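Local coordinates for protein putative mandelate racemase (Zymomonas mobilis, PDB 2OX4) that binds magnesium in an enolase-superfamily barrel and is probably an acid-sugar dehydratase or related lyase of the mandelate racemase group, its substrate not being established, at residues S19-I24 against H344-L349; D125-A130 against D209-V214. All coordinates share one frame; numbering follows the deposited sequence.

Interaction 1 (S19-I24 against H344-L349); sequences SGQRPI and HQKTLL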
loop_
_atom_site.group_PDB
_atom_site.type_symbol
_atom_site.label_atom_id
_atom_site.label_comp_id
_atom_site.label_asym_id
_atom_site.label_seq_id
_atom_site.Cartn_x
_atom_site.Cartn_y
_atom_site.Cartn_z
ATOM N N SER C 19 -31.170 -34.435 -14.604
ATOM C CA SER C 19 -30.358 -33.318 -14.117
ATOM C C SER C 19 -31.110 -31.990 -14.178
ATOM O O SER C 19 -30.785 -31.055 -13.448
ATOM C CB SER C 19 -29.033 -33.231 -14.886
ATOM O OG SER C 19 -29.250 -32.913 -16.257
ATOM N N GLY C 20 -32.116 -31.915 -15.050
ATOM C CA GLY C 20 -32.905 -30.704 -15.231
ATOM C C GLY C 20 -32.197 -29.664 -16.076
ATOM O O GLY C 20 -32.696 -28.557 -16.232
ATOM N N GLN C 21 -31.044 -30.032 -16.628
ATOM C CA GLN C 21 -30.136 -29.075 -17.272
ATOM C C GLN C 21 -30.447 -28.920 -18.755
ATOM O O GLN C 21 -31.210 -29.704 -19.305
ATOM C CB GLN C 21 -28.696 -29.519 -17.051
ATOM C CG GLN C 21 -28.291 -29.417 -15.583
ATOM C CD GLN C 21 -26.961 -30.062 -15.267
ATOM O OE1 GLN C 21 -26.226 -30.466 -16.160
ATOM N NE2 GLN C 21 -26.644 -30.157 -13.981
ATOM N N ARG C 22 -29.878 -27.892 -19.390
ATOM C CA ARG C 22 -30.130 -27.618 -20.806
ATOM C C ARG C 22 -28.859 -27.081 -21.474
ATOM O O ARG C 22 -28.655 -25.868 -21.527
ATOM C CB ARG C 22 -31.267 -26.597 -20.973
ATOM C CG ARG C 22 -32.659 -27.095 -20.598
ATOM C CD ARG C 22 -33.735 -26.178 -21.144
ATOM N NE ARG C 22 -33.707 -26.145 -22.606
ATOM C CZ ARG C 22 -34.436 -25.332 -23.362
ATOM N NH1 ARG C 22 -35.268 -24.463 -22.792
ATOM N NH2 ARG C 22 -34.338 -25.388 -24.693
ATOM N N PRO C 23 -28.018 -27.984 -22.012
ATOM C CA PRO C 23 -26.798 -27.584 -22.725
ATOM C C PRO C 23 -27.031 -26.717 -23.960
ATOM O O PRO C 23 -28.110 -26.748 -24.562
ATOM C CB PRO C 23 -26.161 -28.910 -23.147
ATOM C CG PRO C 23 -26.885 -29.971 -22.415
ATOM C CD PRO C 23 -28.185 -29.446 -21.946
ATOM N N ILE C 24 -26.014 -25.932 -24.310
ATOM C CA ILE C 24 -26.090 -25.020 -25.443
ATOM C C ILE C 24 -24.888 -25.297 -26.341
ATOM O O ILE C 24 -23.729 -25.115 -25.931
ATOM C CB ILE C 24 -26.103 -23.517 -25.026
ATOM C CG1 ILE C 24 -27.075 -23.253 -23.866
ATOM C CG2 ILE C 24 -26.479 -22.649 -26.238
ATOM C CD1 ILE C 24 -26.401 -23.194 -22.488
ATOM N N HIS C 344 -17.236 -35.099 -14.278
ATOM C CA HIS C 344 -18.496 -34.791 -13.613
ATOM C C HIS C 344 -19.421 -35.983 -13.709
ATOM O O HIS C 344 -19.463 -36.675 -14.740
ATOM C CB HIS C 344 -19.156 -33.559 -14.235
ATOM C CG HIS C 344 -20.144 -32.882 -13.336
ATOM N ND1 HIS C 344 -21.353 -33.451 -12.992
ATOM C CD2 HIS C 344 -20.112 -31.671 -12.728
ATOM C CE1 HIS C 344 -22.021 -32.625 -12.206
ATOM N NE2 HIS C 344 -21.290 -31.537 -12.030
ATOM N N GLN C 345 -20.159 -36.216 -12.625
ATOM C CA GLN C 345 -21.131 -37.310 -12.556
ATOM C C GLN C 345 -22.223 -37.257 -13.636
ATOM O O GLN C 345 -22.726 -38.299 -14.066
ATOM C CB GLN C 345 -21.722 -37.441 -11.140
ATOM C CG GLN C 345 -22.653 -36.304 -10.687
ATOM C CD GLN C 345 -24.094 -36.494 -11.156
ATOM O OE1 GLN C 345 -24.647 -35.637 -11.846
ATOM N NE2 GLN C 345 -24.700 -37.625 -10.795
ATOM N N LYS C 346 -22.575 -36.050 -14.087
ATOM C CA LYS C 346 -23.617 -35.892 -15.107
ATOM C C LYS C 346 -23.294 -36.642 -16.411
ATOM O O LYS C 346 -24.197 -37.110 -17.093
ATOM C CB LYS C 346 -23.920 -34.407 -15.367
ATOM C CG LYS C 346 -22.994 -33.739 -16.379
ATOM C CD LYS C 346 -22.500 -32.404 -15.900
ATOM C CE LYS C 346 -23.441 -31.316 -16.290
ATOM N NZ LYS C 346 -23.464 -30.223 -15.269
ATOM N N THR C 347 -22.006 -36.796 -16.723
ATOM C CA THR C 347 -21.574 -37.456 -17.965
ATOM C C THR C 347 -21.879 -38.950 -17.940
ATOM O O THR C 347 -21.827 -39.624 -18.975
ATOM C CB THR C 347 -20.055 -37.269 -18.236
ATOM O OG1 THR C 347 -19.299 -38.068 -17.319
ATOM C CG2 THR C 347 -19.646 -35.809 -18.084
ATOM N N LEU C 348 -22.191 -39.454 -16.749
ATOM C CA LEU C 348 -22.578 -40.850 -16.559
ATOM C C LEU C 348 -24.064 -41.134 -16.841
ATOM O O LEU C 348 -24.481 -42.295 -16.884
ATOM C CB LEU C 348 -22.170 -41.331 -15.156
ATOM C CG LEU C 348 -20.742 -40.965 -14.708
ATOM C CD1 LEU C 348 -20.566 -41.061 -13.202
ATOM C CD2 LEU C 348 -19.667 -41.772 -15.438
ATOM N N LEU C 349 -24.855 -40.083 -17.046
ATOM C CA LEU C 349 -26.294 -40.233 -17.281
ATOM C C LEU C 349 -26.578 -40.372 -18.781
ATOM O O LEU C 349 -25.907 -39.733 -19.597
ATOM C CB LEU C 349 -27.066 -39.045 -16.692
ATOM C CG LEU C 349 -26.634 -38.459 -15.339
ATOM C CD1 LEU C 349 -27.318 -37.123 -15.102
ATOM C CD2 LEU C 349 -26.917 -39.418 -14.180
#

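Interaction 2 (D125-A130 against D209-V214); sequences DLRVYA and DVDIIV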
loop_
_atom_site.group_PDB
_atom_site.type_symbol
_atom_site.label_atom_id
_atom_site.label_comp_id
_atom_site.label_asym_id
_atom_site.label_seq_id
_atom_site.Cartn_x
_atom_site.Cartn_y
_atom_site.Cartn_z
ATOM N N ASP C 125 -0.754 -38.446 -20.140
ATOM C CA ASP C 125 -2.158 -38.566 -19.744
ATOM C C ASP C 125 -2.462 -37.597 -18.596
ATOM O O ASP C 125 -1.569 -36.883 -18.137
ATOM C CB ASP C 125 -2.537 -40.028 -19.398
ATOM C CG ASP C 125 -1.921 -40.520 -18.086
ATOM O OD1 ASP C 125 -2.350 -41.592 -17.598
ATOM O OD2 ASP C 125 -1.010 -39.865 -17.537
ATOM N N LEU C 126 -3.713 -37.581 -18.139
ATOM C CA LEU C 126 -4.169 -36.604 -17.148
ATOM C C LEU C 126 -4.789 -37.320 -15.953
ATOM O O LEU C 126 -5.677 -38.155 -16.122
ATOM C CB LEU C 126 -5.226 -35.679 -17.769
ATOM C CG LEU C 126 -4.942 -34.944 -19.087
ATOM C CD1 LEU C 126 -6.221 -34.269 -19.562
ATOM C CD2 LEU C 126 -3.852 -33.914 -18.942
ATOM N N ARG C 127 -4.331 -36.969 -14.755
ATOM C CA ARG C 127 -5.004 -37.361 -13.521
ATOM C C ARG C 127 -6.431 -36.820 -13.481
ATOM O O ARG C 127 -6.683 -35.692 -13.896
ATOM C CB ARG C 127 -4.222 -36.853 -12.317
ATOM C CG ARG C 127 -4.761 -37.355 -11.002
ATOM C CD ARG C 127 -4.014 -36.768 -9.814
ATOM N NE ARG C 127 -4.486 -37.370 -8.574
ATOM C CZ ARG C 127 -4.349 -36.830 -7.363
ATOM N NH1 ARG C 127 -3.738 -35.656 -7.204
ATOM N NH2 ARG C 127 -4.831 -37.467 -6.304
ATOM N N VAL C 128 -7.362 -37.635 -12.989
ATOM C CA VAL C 128 -8.780 -37.275 -12.968
ATOM C C VAL C 128 -9.352 -37.441 -11.561
ATOM O O VAL C 128 -8.963 -38.354 -10.830
ATOM C CB VAL C 128 -9.613 -38.152 -13.956
ATOM C CG1 VAL C 128 -11.039 -37.674 -14.012
ATOM C CG2 VAL C 128 -9.006 -38.130 -15.368
ATOM N N TYR C 129 -10.269 -36.552 -11.176
ATOM C CA TYR C 129 -11.087 -36.780 -9.990
ATOM C C TYR C 129 -12.557 -37.020 -10.307
ATOM O O TYR C 129 -13.090 -36.499 -11.293
ATOM C CB TYR C 129 -10.895 -35.674 -8.925
ATOM C CG TYR C 129 -11.489 -34.290 -9.193
ATOM C CD1 TYR C 129 -12.840 -34.011 -8.948
ATOM C CD2 TYR C 129 -10.673 -33.239 -9.612
ATOM C CE1 TYR C 129 -13.370 -32.737 -9.174
ATOM C CE2 TYR C 129 -11.192 -31.966 -9.819
ATOM C CZ TYR C 129 -12.527 -31.714 -9.580
ATOM O OH TYR C 129 -13.013 -30.445 -9.784
ATOM N N ALA C 130 -13.195 -37.839 -9.478
ATOM C CA ALA C 130 -14.616 -38.099 -9.576
ATOM C C ALA C 130 -15.401 -36.990 -8.882
ATOM O O ALA C 130 -15.290 -36.827 -7.665
ATOM C CB ALA C 130 -14.927 -39.455 -8.920
ATOM N N ASP C 209 -4.416 -41.877 0.724
ATOM C CA ASP C 209 -3.842 -41.775 -0.618
ATOM C C ASP C 209 -4.882 -41.512 -1.692
ATOM O O ASP C 209 -4.602 -41.600 -2.887
ATOM C CB ASP C 209 -3.021 -43.025 -0.946
ATOM C CG ASP C 209 -1.879 -43.232 0.032
ATOM O OD1 ASP C 209 -1.206 -42.239 0.388
ATOM O OD2 ASP C 209 -1.658 -44.382 0.458
ATOM N N VAL C 210 -6.096 -41.204 -1.262
ATOM C CA VAL C 210 -7.122 -40.717 -2.172
ATOM C C VAL C 210 -7.427 -39.290 -1.732
ATOM O O VAL C 210 -7.792 -39.055 -0.589
ATOM C CB VAL C 210 -8.402 -41.604 -2.116
ATOM C CG1 VAL C 210 -9.542 -40.973 -2.903
ATOM C CG2 VAL C 210 -8.106 -43.030 -2.633
ATOM N N ASP C 211 -7.235 -38.333 -2.632
ATOM C CA ASP C 211 -7.419 -36.934 -2.271
ATOM C C ASP C 211 -8.889 -36.530 -2.243
ATOM O O ASP C 211 -9.707 -37.053 -2.998
ATOM C CB ASP C 211 -6.606 -36.039 -3.191
ATOM C CG ASP C 211 -5.123 -36.129 -2.901
ATOM O OD1 ASP C 211 -4.713 -35.938 -1.726
ATOM O OD2 ASP C 211 -4.368 -36.403 -3.848
ATOM N N ILE C 212 -9.214 -35.597 -1.346
ATOM C CA ILE C 212 -10.575 -35.125 -1.172
ATOM C C ILE C 212 -10.572 -33.613 -1.407
ATOM O O ILE C 212 -9.859 -32.881 -0.721
ATOM C CB ILE C 212 -11.096 -35.405 0.266
ATOM C CG1 ILE C 212 -11.030 -36.909 0.585
ATOM C CG2 ILE C 212 -12.514 -34.857 0.426
ATOM C CD1 ILE C 212 -11.246 -37.242 2.083
ATOM N N ILE C 213 -11.364 -33.182 -2.377
ATOM C CA ILE C 213 -11.623 -31.771 -2.642
ATOM C C ILE C 213 -12.997 -31.423 -2.073
ATOM O O ILE C 213 -13.968 -32.151 -2.283
ATOM C CB ILE C 213 -11.611 -31.515 -4.167
ATOM C CG1 ILE C 213 -10.240 -31.875 -4.752
ATOM C CG2 ILE C 213 -12.036 -30.062 -4.482
ATOM C CD1 ILE C 213 -10.301 -32.285 -6.203
ATOM N N VAL C 214 -13.075 -30.320 -1.333
ATOM C CA VAL C 214 -14.345 -29.863 -0.788
ATOM C C VAL C 214 -14.896 -28.677 -1.591
ATOM O O VAL C 214 -14.215 -27.664 -1.762
ATOM C CB VAL C 214 -14.216 -29.543 0.727
ATOM C CG1 VAL C 214 -15.491 -28.856 1.250
ATOM C CG2 VAL C 214 -13.935 -30.852 1.525
#

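Interaction 1 (S19-I24 against H344-L349)
Ser19 opens the contact with its CB 4.3 Å from Leu349 CD1, a loose apolar touch beside the start of helix 350-353. Its OG takes a weak bond from the backbone N of Gln21, bridging the turn at Gly20. Gln21 then reaches inward: CG lies anti to the carbonyl carbon (chi1 -67°) and the chain runs on extended, which carries the amide to the end of Lys346. The two side chains cross at about a right angle, and Lys346 NZ gives a weak hydrogen bond to Gln21 OE1 at 2.9 Å. The stronger partner of that oxygen is Tyr352 OH, and that of the ammonium Ala319 O. Lys346 arrives by a bent path, its CD passing over one face of the His344 ring, 3.3 Å above the plane; at that ring's edge, the backbone N of Lys346 donates an almost straight bond to His344 ND1. Beyond Gln21, Pro23 packs on Tyr352. A loop of the N-terminal capping domain thus meets the loop after the last barrel strand, and the Lys346 side chain lies about 10 Å from the bound magnesium ion. Its buried NZ, gripped by the Ala319 carbonyl and weakly by Gln21 OE1, is tied to the cap loop by polar bonding with little apolar packing.

Interaction 2 (D125-A130 against D209-V214)
Arg127 and Asp211 meet at about a right angle, the guanidinium and carboxylate planes turned 67° apart. Arg127 NH2 is 2.7 Å from Asp211 OD2 in a nearly straight salt-bridge hydrogen bond (173°). The carboxylate oxygen lies in the guanidinium plane, at its edge, and offers its anti lone pair, the one away from the other oxygen. Arg127 spans the gap because its chain is extended from CG to NE, with CG anti to the backbone N (chi1 -173°); its NE makes a second salt bridge, to Asp163. Two residues along each strand, the contact turns apolar. Ile213 CD1 sits over one face of the Tyr129 ring, 3.7 Å from its centroid and displaced toward the CD2–CE2 side of the ring, in a CH-pi contact. Strands 126-131 and 211-215 are not neighbours in the β/α barrel of the enolase superfamily: strand 164-167 runs parallel between them, so side chains alone reach across, passing Ala164. A leucine in place of Arg127 would probably leave the buried Asp211 carboxylate without this cationic mate and Asp163 without its NE partner. Tyr129 points its hydroxyl on to Gln315 and Lys166, and its side chain comes within about 4 Å of that of Glu241, a magnesium ligand, while Ile213 stands two residues before the strand's last residue, Glu215, another ligand of the same ion.

How the interactions relate
From the N terminus the chain makes the first strand of the antiparallel sheet, 5-13, and then the loop holding 19-24, whose partner, 344-349, follows the last parallel strand of the barrel, 341-344. Strand 126-131 follows the helices of the N-terminal domain, and interaction 2 closes a loop of 78 residues when strand 211-215 arrives, with helix 147-159, strand 164-167 and helix 189-206 in between. Interaction 1 closes last, when 344-349 returns to 19-24 across 319 intervening residues, and encloses interaction 2 entirely; the two do not cross. Interaction 2 ties strands within the barrel, whereas interaction 1 joins the capping domain to it. Their centres are 20 Å apart and their nearest atoms about 5 Å, without touching.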